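Local coordinates for DUF4785 domain-containing protein (Legionella pneumophila subsp. pneumophila, PDB 4KH9), which is of unknown function but binds calcium and is built of three domains, the central and C-terminal ones related to the E-set, immunoglobulin-like families, at residues A181-H186 with S218-E222; T190-D196 with V244-Y248. All coordinates share one frame. Residues are numbered along the deposited sequence.

How the contacts relate
Both contacts lie in the central, E-set-like domain, with centres about 10 Å apart. Contact 1 is the more buried. It is regular antiparallel pairing of strands 178-186 and 220-226, held by three backbone hydrogen bonds and one from the Asn219 side chain. Contact 2 is only partly buried. There the loop before strand 196-202 lies along the end of strand 238-248, using two direct hydrogen bonds, a water and side-chain packing. The contacts touch: Ser218 O lies 2.7 Å from Val194 N, and Ser218 OG 2.9 Å from Tyr192 O, both probable hydrogen bonds. Leu185 and Ile183 of contact 1 also pack on Val194 and Val244 of contact 2, respectively. Contact 2 alone includes a calcium-site residue, Asp196.

Contact 1: residues A181-H186 with S218-E222; sequences ATISLH and SNVFE
Two neighbouring antiparallel strands of the E-set-like central domain pair here. Residues 181-186 are extended throughout; 218-222 enters its strand at Val220. Axes of segments 181-186 and 220-222 approach to 4.7 Å, N-to-C directions 167° apart. Thr182-Glu222 and Ser184-Val220 are non-hydrogen-bonded pairs, with CA-CA distances of 4.7 and 4.4 Å. Between them, Ile183-Phe221 is a hydrogen-bonded pair, CA-CA 5.1 Å.

Three backbone hydrogen bonds form the ladder. Ile183 N donates to Phe221 O (2.9 Å), and Phe221 N to Ile183 O (2.8 Å). Leu185 N donates to Asn219 O (3.0 Å). CA-H...O contacts supplement these, such as Glu222 CA to Ala181 O at 3.3 Å.

Side chains alternate between the faces. Ile183 and Phe221, both m at chi1, share the face turned to the domain interior; their CB atoms are 4.4 Å apart. Ile183 also packs on Ala199 and Val244, and Phe221 on Val197. Thr182, Ser184, Val220 and Glu222 take the other face. Val220 CG1 lies 4.1 Å from Thr182 CG2 and 4.0 Å from Ser184 OG. Glu222 forms a salt bridge with Lys180.

Asn219, at phi/psi -117/8 and chi1 p, extends the ladder through its side chain: ND2 donates to Leu185 O at 2.8 Å.

Contact 2: residues T190-D196 with V244-Y248; sequences TEYDVND and VQTEY
Residues 190-196 form the loop leading into strand 196-202. They run beside strand residues 244-248, with end-to-end directions 133° apart. CA atoms lie 7.2 Å apart for Tyr192-Tyr248 but 5.6 Å for Val194-Thr246, so the gap is wider at the Tyr192 end.

Thr190, m at chi1, lays its CG2 over the Tyr248 ring face in a CH-pi contact, 3.5 Å from the centroid and 8° off the normal. Tyr192 brings CE1 to 3.9 Å from Tyr248 CB, which lies at the edge of the Tyr192 ring. The Tyr192 hydroxyl is hydrogen-bonded to Thr162. Thr246, t at chi1, presents OG1 as donor to Asp193 O at 2.7 Å. A water accepts from Asp193 N (3.0 Å) and donates to Glu247 O (3.1 Å), bridging the wider gap. The Asp193 carboxylate forms a salt bridge with Lys215. Val194 packs inward, CG1 3.7 Å from Val244 CG1. At Asp196, O accepts from Gln245 N at 2.9 Å and meets Val244 CA at 3.4 Å.

Asp196 belongs to a calcium site with Asp198. Its side chain comes within about 3 Å of a bound calcium ion (nearest atoms). With its main-chain O engaged by Gln245 N, the carboxylate stays available to the ion.

Contact 1: residues A181-H186 with S218-E222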
ATOM      1  N   ALA A 181       2.514   0.960 -13.053  1.00 30.38           N
ATOM      2  CA  ALA A 181       3.449   0.299 -12.152  1.00 29.65           C
ATOM      3  C   ALA A 181       4.699  -0.135 -12.902  1.00 31.30           C
ATOM      4  O   ALA A 181       4.649  -0.389 -14.109  1.00 31.11           O
ATOM      5  CB  ALA A 181       2.794  -0.907 -11.500  1.00 30.65           C
ATOM      6  N   THR A 182       5.823  -0.142 -12.212  1.00 26.81           N
ATOM      7  CA  THR A 182       7.092  -0.633 -12.752  1.00 27.10           C
ATOM      8  C   THR A 182       7.499  -1.788 -11.877  1.00 31.70           C
ATOM      9  O   THR A 182       7.457  -1.654 -10.657  1.00 30.80           O
ATOM     10  CB  THR A 182       8.146   0.469 -12.828  1.00 38.44           C
ATOM     11  OG1 THR A 182       7.534   1.635 -13.393  1.00 41.59           O
ATOM     12  CG2 THR A 182       9.374   0.036 -13.651  1.00 32.51           C
ATOM     13  N   ILE A 183       7.846  -2.923 -12.495  1.00 29.85           N
ATOM     14  CA  ILE A 183       8.214  -4.179 -11.830  1.00 28.89           C
ATOM     15  C   ILE A 183       9.542  -4.623 -12.430  1.00 32.54           C
ATOM     16  O   ILE A 183       9.625  -4.858 -13.633  1.00 29.10           O
ATOM     17  CB  ILE A 183       7.060  -5.232 -12.033  1.00 30.47           C
ATOM     18  CG1 ILE A 183       5.718  -4.717 -11.458  1.00 29.36           C
ATOM     19  CG2 ILE A 183       7.437  -6.618 -11.448  1.00 31.01           C
ATOM     20  CD1 ILE A 183       4.414  -5.204 -12.244  1.00 37.51           C
ATOM     21  N   SER A 184      10.581  -4.719 -11.592  1.00 29.34           N
ATOM     22  CA  SER A 184      11.930  -5.067 -12.060  1.00 28.91           C
ATOM     23  C   SER A 184      12.570  -6.138 -11.204  1.00 32.63           C
ATOM     24  O   SER A 184      12.451  -6.113  -9.985  1.00 29.89           O
ATOM     25  CB  SER A 184      12.844  -3.845 -12.059  1.00 30.16           C
ATOM     26  OG  SER A 184      12.130  -2.651 -12.316  1.00 47.19           O
ATOM     27  N   LEU A 185      13.248  -7.075 -11.856  1.00 29.86           N
ATOM     28  CA  LEU A 185      13.976  -8.131 -11.182  1.00 29.06           C
ATOM     29  C   LEU A 185      15.466  -7.830 -11.294  1.00 35.45           C
ATOM     30  O   LEU A 185      15.984  -7.733 -12.407  1.00 34.58           O
ATOM     31  CB  LEU A 185      13.631  -9.515 -11.761  1.00 28.14           C
ATOM     32  CG  LEU A 185      14.252 -10.721 -11.004  1.00 30.86           C
ATOM     33  CD1 LEU A 185      13.710 -10.816  -9.567  1.00 29.62           C
ATOM     34  CD2 LEU A 185      13.975 -12.020 -11.736  1.00 34.05           C
ATOM     35  N   HIS A 186      16.157  -7.705 -10.140  1.00 34.56           N
ATOM     36  CA  HIS A 186      17.572  -7.350 -10.114  1.00 35.85           C
ATOM     37  C   HIS A 186      18.476  -8.344  -9.377  1.00 41.10           C
ATOM     38  O   HIS A 186      18.078  -8.998  -8.411  1.00 38.10           O
ATOM     39  CB  HIS A 186      17.757  -5.987  -9.428  1.00 37.51           C
ATOM     40  CG  HIS A 186      17.027  -4.845 -10.076  1.00 42.14           C
ATOM     41  ND1 HIS A 186      17.475  -4.280 -11.263  1.00 45.19           N
ATOM     42  CD2 HIS A 186      15.936  -4.165  -9.655  1.00 43.82           C
ATOM     43  CE1 HIS A 186      16.632  -3.296 -11.528  1.00 44.45           C
ATOM     44  NE2 HIS A 186      15.707  -3.174 -10.572  1.00 44.22           N
ATOM     45  N   SER A 218      14.402  -7.165 -20.706  1.00 40.55           N
ATOM     46  CA  SER A 218      14.417  -8.586 -20.349  1.00 38.76           C
ATOM     47  C   SER A 218      13.988  -8.792 -18.872  1.00 38.97           C
ATOM     48  O   SER A 218      13.312  -9.777 -18.575  1.00 38.12           O
ATOM     49  CB  SER A 218      15.798  -9.188 -20.584  1.00 41.91           C
ATOM     50  OG  SER A 218      16.781  -8.588 -19.752  1.00 48.66           O
ATOM     51  N   ASN A 219      14.332  -7.843 -17.973  1.00 32.66           N
ATOM     52  CA  ASN A 219      14.023  -7.959 -16.548  1.00 33.08           C
ATOM     53  C   ASN A 219      13.068  -6.851 -16.025  1.00 37.61           C
ATOM     54  O   ASN A 219      12.921  -6.723 -14.813  1.00 38.93           O
ATOM     55  CB  ASN A 219      15.338  -7.908 -15.739  1.00 32.51           C
ATOM     56  CG  ASN A 219      16.008  -6.546 -15.783  1.00 51.60           C
ATOM     57  OD1 ASN A 219      16.059  -5.867 -16.823  1.00 41.58           O
ATOM     58  ND2 ASN A 219      16.432  -6.069 -14.630  1.00 42.80           N
ATOM     59  N   VAL A 220      12.488  -6.017 -16.907  1.00 32.77           N
ATOM     60  CA  VAL A 220      11.611  -4.920 -16.478  1.00 31.17           C
ATOM     61  C   VAL A 220      10.255  -5.001 -17.210  1.00 35.53           C
ATOM     62  O   VAL A 220      10.199  -5.157 -18.444  1.00 35.73           O
ATOM     63  CB  VAL A 220      12.289  -3.534 -16.709  1.00 35.10           C
ATOM     64  CG1 VAL A 220      11.396  -2.384 -16.248  1.00 34.39           C
ATOM     65  CG2 VAL A 220      13.663  -3.452 -16.032  1.00 35.35           C
ATOM     66  N   PHE A 221       9.180  -4.831 -16.432  1.00 31.24           N
ATOM     67  CA  PHE A 221       7.796  -4.804 -16.896  1.00 31.50           C
ATOM     68  C   PHE A 221       7.109  -3.554 -16.426  1.00 32.34           C
ATOM     69  O   PHE A 221       7.351  -3.094 -15.311  1.00 28.23           O
ATOM     70  CB  PHE A 221       7.003  -6.034 -16.391  1.00 33.61           C
ATOM     71  CG  PHE A 221       7.216  -7.277 -17.229  1.00 36.79           C
ATOM     72  CD1 PHE A 221       8.392  -8.019 -17.123  1.00 41.58           C
ATOM     73  CD2 PHE A 221       6.255  -7.695 -18.133  1.00 39.23           C
ATOM     74  CE1 PHE A 221       8.597  -9.153 -17.920  1.00 42.18           C
ATOM     75  CE2 PHE A 221       6.450  -8.842 -18.906  1.00 42.32           C
ATOM     76  CZ  PHE A 221       7.623  -9.555 -18.802  1.00 40.34           C
ATOM     77  N   GLU A 222       6.200  -3.038 -17.263  1.00 29.31           N
ATOM     78  CA  GLU A 222       5.312  -1.942 -16.889  1.00 30.17           C
ATOM     79  C   GLU A 222       3.900  -2.464 -16.874  1.00 33.59           C
ATOM     80  O   GLU A 222       3.554  -3.306 -17.693  1.00 34.13           O
ATOM     81  CB  GLU A 222       5.455  -0.750 -17.840  1.00 33.22           C
ATOM     82  CG  GLU A 222       6.762   0.006 -17.673  1.00 47.48           C
ATOM     83  CD  GLU A 222       6.961   1.139 -18.660  1.00 79.41           C
ATOM     84  OE1 GLU A 222       6.750   0.913 -19.875  1.00 82.11           O
ATOM     85  OE2 GLU A 222       7.394   2.231 -18.226  1.00 77.03           O
TER

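Contact 2: residues T190-D196 with V244-Y248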
ATOM      1  N   THR A 190      24.026 -11.001 -12.348  1.00 59.75           N
ATOM      2  CA  THR A 190      23.263 -11.726 -13.371  1.00 58.78           C
ATOM      3  C   THR A 190      22.193 -10.852 -14.056  1.00 60.33           C
ATOM      4  O   THR A 190      21.498 -10.067 -13.405  1.00 59.98           O
ATOM      5  CB  THR A 190      22.572 -12.944 -12.709  1.00 68.18           C
ATOM      6  OG1 THR A 190      23.511 -13.705 -11.947  1.00 71.79           O
ATOM      7  CG2 THR A 190      21.884 -13.849 -13.707  1.00 67.04           C
ATOM      8  N   GLU A 191      22.023 -11.057 -15.363  1.00 54.98           N
ATOM      9  CA  GLU A 191      21.002 -10.406 -16.182  1.00 54.10           C
ATOM     10  C   GLU A 191      19.940 -11.450 -16.476  1.00 54.32           C
ATOM     11  O   GLU A 191      20.237 -12.470 -17.117  1.00 54.75           O
ATOM     12  CB  GLU A 191      21.597  -9.794 -17.476  1.00 56.47           C
ATOM     13  CG  GLU A 191      22.554  -8.623 -17.264  1.00 69.75           C
ATOM     14  CD  GLU A 191      21.961  -7.323 -16.746  1.00103.32           C
ATOM     15  OE1 GLU A 191      20.879  -6.916 -17.228  1.00100.97           O
ATOM     16  OE2 GLU A 191      22.616  -6.681 -15.895  1.00108.88           O
ATOM     17  N   TYR A 192      18.735 -11.255 -15.921  1.00 46.29           N
ATOM     18  CA  TYR A 192      17.651 -12.224 -16.117  1.00 44.71           C
ATOM     19  C   TYR A 192      16.791 -11.847 -17.305  1.00 41.15           C
ATOM     20  O   TYR A 192      16.745 -10.671 -17.686  1.00 37.88           O
ATOM     21  CB  TYR A 192      16.748 -12.323 -14.864  1.00 46.08           C
ATOM     22  CG  TYR A 192      17.457 -12.721 -13.584  1.00 48.32           C
ATOM     23  CD1 TYR A 192      17.984 -14.000 -13.423  1.00 50.42           C
ATOM     24  CD2 TYR A 192      17.550 -11.837 -12.516  1.00 49.01           C
ATOM     25  CE1 TYR A 192      18.614 -14.380 -12.236  1.00 51.90           C
ATOM     26  CE2 TYR A 192      18.161 -12.211 -11.319  1.00 49.96           C
ATOM     27  CZ  TYR A 192      18.704 -13.482 -11.188  1.00 58.71           C
ATOM     28  OH  TYR A 192      19.321 -13.864 -10.016  1.00 61.66           O
ATOM     29  N   ASP A 193      16.098 -12.848 -17.851  1.00 36.64           N
ATOM     30  CA  ASP A 193      15.059 -12.741 -18.862  1.00 36.80           C
ATOM     31  C   ASP A 193      13.776 -13.243 -18.248  1.00 41.58           C
ATOM     32  O   ASP A 193      13.668 -14.423 -17.907  1.00 42.66           O
ATOM     33  CB  ASP A 193      15.372 -13.480 -20.157  1.00 39.53           C
ATOM     34  CG  ASP A 193      14.282 -13.195 -21.208  1.00 48.01           C
ATOM     35  OD1 ASP A 193      14.018 -12.005 -21.483  1.00 45.74           O
ATOM     36  OD2 ASP A 193      13.612 -14.150 -21.642  1.00 58.04           O
ATOM     37  N   VAL A 194      12.820 -12.337 -18.048  1.00 37.42           N
ATOM     38  CA  VAL A 194      11.562 -12.648 -17.376  1.00 35.97           C
ATOM     39  C   VAL A 194      10.400 -12.678 -18.379  1.00 39.67           C
ATOM     40  O   VAL A 194      10.276 -11.772 -19.185  1.00 37.75           O
ATOM     41  CB  VAL A 194      11.301 -11.618 -16.235  1.00 38.47           C
ATOM     42  CG1 VAL A 194       9.989 -11.904 -15.514  1.00 37.64           C
ATOM     43  CG2 VAL A 194      12.457 -11.607 -15.230  1.00 38.19           C
ATOM     44  N   ASN A 195       9.537 -13.701 -18.276  1.00 38.43           N
ATOM     45  CA  ASN A 195       8.335 -13.842 -19.078  1.00 40.69           C
ATOM     46  C   ASN A 195       7.136 -14.213 -18.183  1.00 46.57           C
ATOM     47  O   ASN A 195       6.003 -13.896 -18.544  1.00 49.53           O
ATOM     48  CB  ASN A 195       8.524 -14.876 -20.190  1.00 44.54           C
ATOM     49  CG  ASN A 195       9.461 -14.450 -21.300  1.00 67.23           C
ATOM     50  OD1 ASN A 195       9.228 -13.455 -21.996  1.00 62.75           O
ATOM     51  ND2 ASN A 195      10.527 -15.215 -21.514  1.00 57.63           N
ATOM     52  N   ASP A 196       7.375 -14.875 -17.026  1.00 38.96           N
ATOM     53  CA  ASP A 196       6.278 -15.258 -16.153  1.00 37.57           C
ATOM     54  C   ASP A 196       6.121 -14.195 -15.051  1.00 37.62           C
ATOM     55  O   ASP A 196       6.859 -14.187 -14.048  1.00 35.20           O
ATOM     56  CB  ASP A 196       6.496 -16.684 -15.587  1.00 39.55           C
ATOM     57  CG  ASP A 196       5.312 -17.301 -14.844  1.00 48.48           C
ATOM     58  OD1 ASP A 196       4.245 -16.655 -14.779  1.00 50.75           O
ATOM     59  OD2 ASP A 196       5.465 -18.424 -14.311  1.00 49.88           O
ATOM     60  N   VAL A 244       6.573 -12.941  -9.712  1.00 25.32           N
ATOM     61  CA  VAL A 244       7.466 -13.143 -10.839  1.00 26.81           C
ATOM     62  C   VAL A 244       8.199 -14.515 -10.689  1.00 33.95           C
ATOM     63  O   VAL A 244       8.693 -14.858  -9.596  1.00 32.59           O
ATOM     64  CB  VAL A 244       8.456 -11.955 -10.891  1.00 32.48           C
ATOM     65  CG1 VAL A 244       9.584 -12.185 -11.880  1.00 33.83           C
ATOM     66  CG2 VAL A 244       7.727 -10.636 -11.200  1.00 32.27           C
ATOM     67  N   GLN A 245       8.311 -15.253 -11.797  1.00 30.87           N
ATOM     68  CA  GLN A 245       9.113 -16.467 -11.801  1.00 32.27           C
ATOM     69  C   GLN A 245       9.945 -16.559 -13.089  1.00 39.90           C
ATOM     70  O   GLN A 245       9.437 -16.288 -14.163  1.00 38.04           O
ATOM     71  CB  GLN A 245       8.289 -17.743 -11.612  1.00 32.99           C
ATOM     72  CG  GLN A 245       9.212 -18.945 -11.392  1.00 42.95           C
ATOM     73  CD  GLN A 245       8.545 -20.188 -10.928  1.00 53.52           C
ATOM     74  OE1 GLN A 245       7.947 -20.240  -9.861  1.00 53.32           O
ATOM     75  NE2 GLN A 245       8.765 -21.258 -11.649  1.00 50.97           N
ATOM     76  N   THR A 246      11.229 -16.899 -12.961  1.00 40.09           N
ATOM     77  CA  THR A 246      12.094 -17.162 -14.109  1.00 41.66           C
ATOM     78  C   THR A 246      13.072 -18.271 -13.688  1.00 46.57           C
ATOM     79  O   THR A 246      12.962 -18.804 -12.582  1.00 44.64           O
ATOM     80  CB  THR A 246      12.770 -15.904 -14.682  1.00 49.69           C
ATOM     81  OG1 THR A 246      13.373 -16.265 -15.927  1.00 51.82           O
ATOM     82  CG2 THR A 246      13.807 -15.292 -13.761  1.00 46.51           C
ATOM     83  N   GLU A 247      13.956 -18.669 -14.607  1.00 46.72           N
ATOM     84  CA  GLU A 247      14.955 -19.705 -14.374  1.00 48.66           C
ATOM     85  C   GLU A 247      16.284 -19.227 -14.882  1.00 56.21           C
ATOM     86  O   GLU A 247      16.358 -18.626 -15.953  1.00 56.40           O
ATOM     87  CB  GLU A 247      14.588 -21.062 -15.023  1.00 50.77           C
ATOM     88  CG  GLU A 247      13.235 -21.655 -14.637  1.00 64.78           C
ATOM     89  CD  GLU A 247      12.042 -21.109 -15.408  1.00 95.68           C
ATOM     90  OE1 GLU A 247      12.004 -21.283 -16.648  1.00100.50           O
ATOM     91  OE2 GLU A 247      11.134 -20.525 -14.772  1.00 86.35           O
ATOM     92  N   TYR A 248      17.331 -19.461 -14.103  1.00 55.47           N
ATOM     93  CA  TYR A 248      18.684 -19.123 -14.507  1.00 56.55           C
ATOM     94  C   TYR A 248      19.529 -20.351 -14.234  1.00 61.41           C
ATOM     95  O   TYR A 248      19.871 -20.646 -13.082  1.00 59.50           O
ATOM     96  CB  TYR A 248      19.209 -17.848 -13.841  1.00 58.10           C
ATOM     97  CG  TYR A 248      20.537 -17.424 -14.419  1.00 61.36           C
ATOM     98  CD1 TYR A 248      20.608 -16.757 -15.642  1.00 64.06           C
ATOM     99  CD2 TYR A 248      21.731 -17.714 -13.761  1.00 62.14           C
ATOM    100  CE1 TYR A 248      21.836 -16.400 -16.199  1.00 66.12           C
ATOM    101  CE2 TYR A 248      22.962 -17.351 -14.303  1.00 63.60           C
ATOM    102  CZ  TYR A 248      23.010 -16.691 -15.520  1.00 72.75           C
ATOM    103  OH  TYR A 248      24.223 -16.323 -16.040  1.00 76.57           O
TER
HETATM  104  O   HOH W   1      16.511 -15.585 -16.741  1.00 53.27           O